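Side-chain contacts in Lmo2241 protein (Listeria monocytogenes, PDB 4HAM), which probably binds DNA and regulates transcription as a GntR-type winged helix-turn-helix protein: residues 18-23 and 56-61; 61-64 and 69-72. All blocks are in the same frame, centred on the assembly; numbering follows the deposited sequence. Where two conformers were deposited one is given.

Interaction 1: 18-23 and 56-61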
loop_
_atom_site.group_PDB
_atom_site.type_symbol
_atom_site.label_atom_id
_atom_site.label_comp_id
_atom_site.label_asym_id
_atom_site.label_seq_id
_atom_site.Cartn_x
_atom_site.Cartn_y
_atom_site.Cartn_z
ATOM N N GLN A 18 -7.916 -0.708 -10.860
ATOM C CA GLN A 18 -8.874 0.358 -10.611
ATOM C C GLN A 18 -10.284 -0.218 -10.646
ATOM O O GLN A 18 -11.123 0.102 -9.793
ATOM C CB GLN A 18 -8.705 1.482 -11.643
ATOM C CG GLN A 18 -7.427 2.266 -11.444
ATOM C CD GLN A 18 -7.306 3.446 -12.388
ATOM O OE1 GLN A 18 -8.243 4.225 -12.542
ATOM N NE2 GLN A 18 -6.146 3.579 -13.026
ATOM N N ILE A 19 -10.528 -1.095 -11.622
ATOM C CA ILE A 19 -11.820 -1.772 -11.737
ATOM C C ILE A 19 -12.092 -2.642 -10.527
ATOM O O ILE A 19 -13.186 -2.594 -9.962
ATOM C CB ILE A 19 -11.889 -2.617 -13.014
ATOM C CG1 ILE A 19 -11.814 -1.683 -14.233
ATOM C CG2 ILE A 19 -13.176 -3.441 -13.055
ATOM C CD1 ILE A 19 -11.723 -2.437 -15.554
ATOM N N VAL A 20 -11.101 -3.438 -10.131
ATOM C CA VAL A 20 -11.247 -4.265 -8.929
ATOM C C VAL A 20 -11.616 -3.390 -7.726
ATOM O O VAL A 20 -12.546 -3.690 -6.974
ATOM C CB VAL A 20 -9.949 -5.031 -8.603
ATOM C CG1 VAL A 20 -10.047 -5.714 -7.218
ATOM C CG2 VAL A 20 -9.642 -6.044 -9.702
ATOM N N GLN A 21 -10.899 -2.287 -7.557
ATOM C CA GLN A 21 -11.075 -1.487 -6.340
ATOM C C GLN A 21 -12.380 -0.697 -6.340
ATOM O O GLN A 21 -12.975 -0.493 -5.289
ATOM C CB GLN A 21 -9.871 -0.567 -6.084
ATOM C CG GLN A 21 -8.553 -1.317 -5.788
ATOM C CD GLN A 21 -8.586 -2.049 -4.449
ATOM O OE1 GLN A 21 -8.943 -3.227 -4.377
ATOM N NE2 GLN A 21 -8.235 -1.343 -3.383
ATOM N N LYS A 22 -12.837 -0.264 -7.514
ATOM C CA LYS A 22 -14.110 0.442 -7.599
ATOM C C LYS A 22 -15.298 -0.486 -7.318
ATOM O O LYS A 22 -16.238 -0.106 -6.618
ATOM C CB LYS A 22 -14.264 1.109 -8.963
ATOM C CG LYS A 22 -13.409 2.351 -9.110
ATOM C CD LYS A 22 -14.029 3.547 -8.368
ATOM C CE LYS A 22 -13.205 4.802 -8.598
ATOM N NZ LYS A 22 -13.824 6.025 -8.007
ATOM N N ILE A 23 -15.239 -1.702 -7.850
ATOM C CA ILE A 23 -16.271 -2.693 -7.575
ATOM C C ILE A 23 -16.322 -3.018 -6.084
ATOM O O ILE A 23 -17.401 -3.054 -5.486
ATOM C CB ILE A 23 -16.074 -3.972 -8.397
ATOM C CG1 ILE A 23 -16.263 -3.681 -9.882
ATOM C CG2 ILE A 23 -17.059 -5.061 -7.936
ATOM C CD1 ILE A 23 -17.592 -3.083 -10.191
ATOM N N SER A 56 -11.610 -8.738 -18.081
ATOM C CA SER A 56 -11.530 -10.140 -17.695
ATOM C C SER A 56 -10.524 -10.325 -16.559
ATOM O O SER A 56 -10.766 -11.064 -15.599
ATOM C CB SER A 56 -11.146 -10.993 -18.899
ATOM O OG SER A 56 -10.912 -12.333 -18.510
ATOM N N LYS A 57 -9.405 -9.621 -16.658
ATOM C CA LYS A 57 -8.363 -9.672 -15.640
ATOM C C LYS A 57 -8.889 -9.159 -14.289
ATOM O O LYS A 57 -8.622 -9.743 -13.235
ATOM C CB LYS A 57 -7.170 -8.850 -16.123
ATOM C CG LYS A 57 -5.911 -8.966 -15.293
ATOM C CD LYS A 57 -4.710 -8.460 -16.099
ATOM C CE LYS A 57 -3.534 -8.115 -15.190
ATOM N NZ LYS A 57 -3.468 -9.046 -14.032
ATOM N N ALA A 58 -9.650 -8.067 -14.332
ATOM C CA ALA A 58 -10.257 -7.508 -13.138
ATOM C C ALA A 58 -11.274 -8.461 -12.515
ATOM O O ALA A 58 -11.297 -8.645 -11.302
ATOM C CB ALA A 58 -10.935 -6.162 -13.468
ATOM N N TYR A 59 -12.122 -9.049 -13.345
ATOM C CA TYR A 59 -13.121 -9.994 -12.835
ATOM C C TYR A 59 -12.479 -11.244 -12.241
ATOM O O TYR A 59 -12.973 -11.798 -11.253
ATOM C CB TYR A 59 -14.106 -10.389 -13.939
ATOM C CG TYR A 59 -15.280 -9.425 -14.110
ATOM C CD1 TYR A 59 -16.527 -9.897 -14.499
ATOM C CD2 TYR A 59 -15.132 -8.056 -13.892
ATOM C CE1 TYR A 59 -17.601 -9.045 -14.669
ATOM C CE2 TYR A 59 -16.211 -7.183 -14.060
ATOM C CZ TYR A 59 -17.445 -7.695 -14.449
ATOM O OH TYR A 59 -18.533 -6.866 -14.617
ATOM N N GLN A 60 -11.402 -11.716 -12.859
ATOM C CA GLN A 60 -10.655 -12.849 -12.293
ATOM C C GLN A 60 -10.101 -12.516 -10.909
ATOM O O GLN A 60 -10.132 -13.343 -9.988
ATOM C CB GLN A 60 -9.504 -13.265 -13.210
ATOM C CG GLN A 60 -9.947 -13.963 -14.469
ATOM C CD GLN A 60 -8.778 -14.428 -15.319
ATOM O OE1 GLN A 60 -7.658 -14.578 -14.827
ATOM N NE2 GLN A 60 -9.030 -14.645 -16.608
ATOM N N GLU A 61 -9.584 -11.303 -10.765
ATOM C CA GLU A 61 -9.032 -10.868 -9.487
ATOM C C GLU A 61 -10.144 -10.672 -8.447
ATOM O O GLU A 61 -9.994 -11.059 -7.281
ATOM C CB GLU A 61 -8.197 -9.596 -9.660
ATOM C CG GLU A 61 -7.594 -9.066 -8.360
ATOM C CD GLU A 61 -6.667 -10.072 -7.679
ATOM O OE1 GLU A 61 -6.048 -10.916 -8.381
ATOM O OE2 GLU A 61 -6.550 -10.013 -6.433
#
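The carboxylate of Glu61, the residue whose CB and CG lie against Val20, is gripped on both oxygens: OE1 takes a salt bridge from Arg64 and OE2 a hydrogen bond from Gln65. The contact belongs to the winged helix-turn-helix, in which helix 15-29 packs on helix 52-64, the helix that follows 41-48 and by family analogy probably recognises DNA. No hydrogen bond joins the two segments. Their axes come within 8.7 Å and cross at -48°. The nearest CA atoms are those of Val20 and Ala58, 5.4 Å apart, with the short alanine side chain at that point. Ile19 and Val20 present neighbouring branches to the same methyl. Ile19 CG2, anti to the backbone N because CG1 lies at chi1 -65°, comes within 3.5 Å of Ala58 CB, while Val20 CG2 approaches that methyl at 4.0 Å. Phe44 of helix 41-48 also touches Ile19, and Leu62 touches Val20, so the apolar layer extends past the two segments. In Val20, chi1 171° puts CG2 opposite the carbonyl carbon, beside the backbone N, and this branch lies 3.5 Å from Ala58 O and 3.8 Å from Glu61 CB.

Interaction 2: 61-64 and 69-72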
loop_
_atom_site.group_PDB
_atom_site.type_symbol
_atom_site.label_atom_id
_atom_site.label_comp_id
_atom_site.label_asym_id
_atom_site.label_seq_id
_atom_site.Cartn_x
_atom_site.Cartn_y
_atom_site.Cartn_z
ATOM N N GLU A 61 -9.584 -11.303 -10.765
ATOM C CA GLU A 61 -9.032 -10.868 -9.487
ATOM C C GLU A 61 -10.144 -10.672 -8.447
ATOM O O GLU A 61 -9.994 -11.059 -7.281
ATOM C CB GLU A 61 -8.197 -9.596 -9.660
ATOM C CG GLU A 61 -7.594 -9.066 -8.360
ATOM C CD GLU A 61 -6.667 -10.072 -7.679
ATOM O OE1 GLU A 61 -6.048 -10.916 -8.381
ATOM O OE2 GLU A 61 -6.550 -10.013 -6.433
ATOM N N LEU A 62 -11.266 -10.105 -8.880
ATOM C CA LEU A 62 -12.436 -9.989 -8.014
ATOM C C LEU A 62 -12.954 -11.362 -7.543
ATOM O O LEU A 62 -13.338 -11.513 -6.394
ATOM C CB LEU A 62 -13.556 -9.219 -8.712
ATOM C CG LEU A 62 -13.339 -7.705 -8.768
ATOM C CD1 LEU A 62 -14.226 -7.079 -9.833
ATOM C CD2 LEU A 62 -13.632 -7.112 -7.396
ATOM N N GLU A 63 -12.966 -12.355 -8.423
ATOM C CA GLU A 63 -13.405 -13.696 -8.023
ATOM C C GLU A 63 -12.385 -14.364 -7.103
ATOM O O GLU A 63 -12.747 -15.082 -6.172
ATOM C CB GLU A 63 -13.687 -14.576 -9.246
ATOM C CG GLU A 63 -14.339 -15.914 -8.892
ATOM C CD GLU A 63 -15.299 -16.442 -9.966
ATOM O OE1 GLU A 63 -15.277 -15.942 -11.112
ATOM O OE2 GLU A 63 -16.086 -17.365 -9.658
ATOM N N ARG A 64 -11.106 -14.125 -7.363
ATOM C CA ARG A 64 -10.055 -14.645 -6.501
ATOM C C ARG A 64 -10.239 -14.131 -5.074
ATOM O O ARG A 64 -10.093 -14.880 -4.105
ATOM C CB ARG A 64 -8.693 -14.226 -7.040
ATOM C CG ARG A 64 -7.528 -14.675 -6.209
ATOM C CD ARG A 64 -6.261 -13.981 -6.674
ATOM N NE ARG A 64 -5.109 -14.286 -5.833
ATOM C CZ ARG A 64 -3.954 -13.632 -5.896
ATOM N NH1 ARG A 64 -3.808 -12.633 -6.755
ATOM N NH2 ARG A 64 -2.947 -13.971 -5.100
ATOM N N ILE A 69 -18.854 -13.792 -7.981
ATOM C CA ILE A 69 -18.940 -15.211 -8.308
ATOM C C ILE A 69 -19.517 -15.354 -9.716
ATOM O O ILE A 69 -20.477 -14.681 -10.074
ATOM C CB ILE A 69 -19.821 -15.976 -7.272
ATOM C CG1 ILE A 69 -19.894 -17.467 -7.604
ATOM C CG2 ILE A 69 -21.223 -15.368 -7.175
ATOM C CD1 ILE A 69 -18.605 -18.213 -7.341
ATOM N N THR A 70 -18.926 -16.230 -10.521
ATOM C CA THR A 70 -19.416 -16.448 -11.876
ATOM C C THR A 70 -20.122 -17.794 -11.977
ATOM O O THR A 70 -19.580 -18.822 -11.577
ATOM C CB THR A 70 -18.274 -16.376 -12.917
ATOM O OG1 THR A 70 -17.721 -15.055 -12.920
ATOM C CG2 THR A 70 -18.791 -16.694 -14.315
ATOM N N VAL A 71 -21.340 -17.781 -12.503
ATOM C CA VAL A 71 -22.111 -19.000 -12.663
ATOM C C VAL A 71 -22.320 -19.223 -14.152
ATOM O O VAL A 71 -22.999 -18.435 -14.813
ATOM C CB VAL A 71 -23.471 -18.908 -11.950
ATOM C CG1 VAL A 71 -24.238 -20.224 -12.111
ATOM C CG2 VAL A 71 -23.266 -18.579 -10.477
ATOM N N LYS A 72 -21.750 -20.306 -14.668
ATOM C CA LYS A 72 -21.723 -20.549 -16.109
ATOM C C LYS A 72 -23.109 -20.510 -16.733
ATOM O O LYS A 72 -24.029 -21.208 -16.285
ATOM C CB LYS A 72 -21.048 -21.872 -16.428
ATOM C CG LYS A 72 -20.904 -22.143 -17.927
ATOM C CD LYS A 72 -20.350 -23.531 -18.151
ATOM C CE LYS A 72 -20.572 -24.021 -19.567
ATOM N NZ LYS A 72 -20.274 -25.485 -19.668
#
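Glu63, in the last turn of helix 52-64, reaches across to Ile69 and Thr70 on strand 68-71, which forms a hairpin with strand 75-78, the wing of the winged helix. Its CB points toward that strand, and CG lies anti to the backbone N (chi1 -172°), which carries the chain outward from the helix. CD then comes to 3.7 Å from Thr70 N, and the two oxygens divide the targets. OE2 accepts the backbone N-H of Thr70, with Thr70 N to Glu63 OE2 at 3.2 Å; the bond is fairly straight, 164° at the hydrogen, but the donor stands 51° out of the carboxylate plane, above it. The same OE2 lies 3.5 Å from Ile69 CD1, where the two side chains cross obliquely. OE1 lies 3.5 Å from Thr70 CB and is also near the threonine hydroxyl, but a bond there is doubtful, since that residue was modelled in two conformers and its OG1 has Thr76 OG1 as a second, weak partner. Toward strand 75-78 the backbone of Ile69 pairs with Phe77, whose side chain also touches those of Ile69 and Val71. Strand 68-71 is outermost in the sheet, so the outward N-H of Thr70 has no strand of this chain to pair with; the carboxylate supplies the acceptor instead, tying helix end to wing through a main-chain donor.

Overall arrangement
Both contacts use helix 52-64, with centres about 10 Å apart. Glu61 belongs to both ranges but touches the opposite segment only in interaction 1, while Glu63 does the work in interaction 2. Interaction 1 is the buried one: three of its four touching residues lie in the interior, its centre about 7 Å from that of the chain. Interaction 2 sits at the surface, about 14 Å from the chain's centre, and buries less area, 125 Å² against 206 Å². Leu62, between Glu61 and Glu63 in sequence, packs back onto helix 15-29 and not onto the strand. The same helix thus meets helix 15-29 through apolar contacts, and the wing mainly through one hydrogen bond to a main-chain N-H.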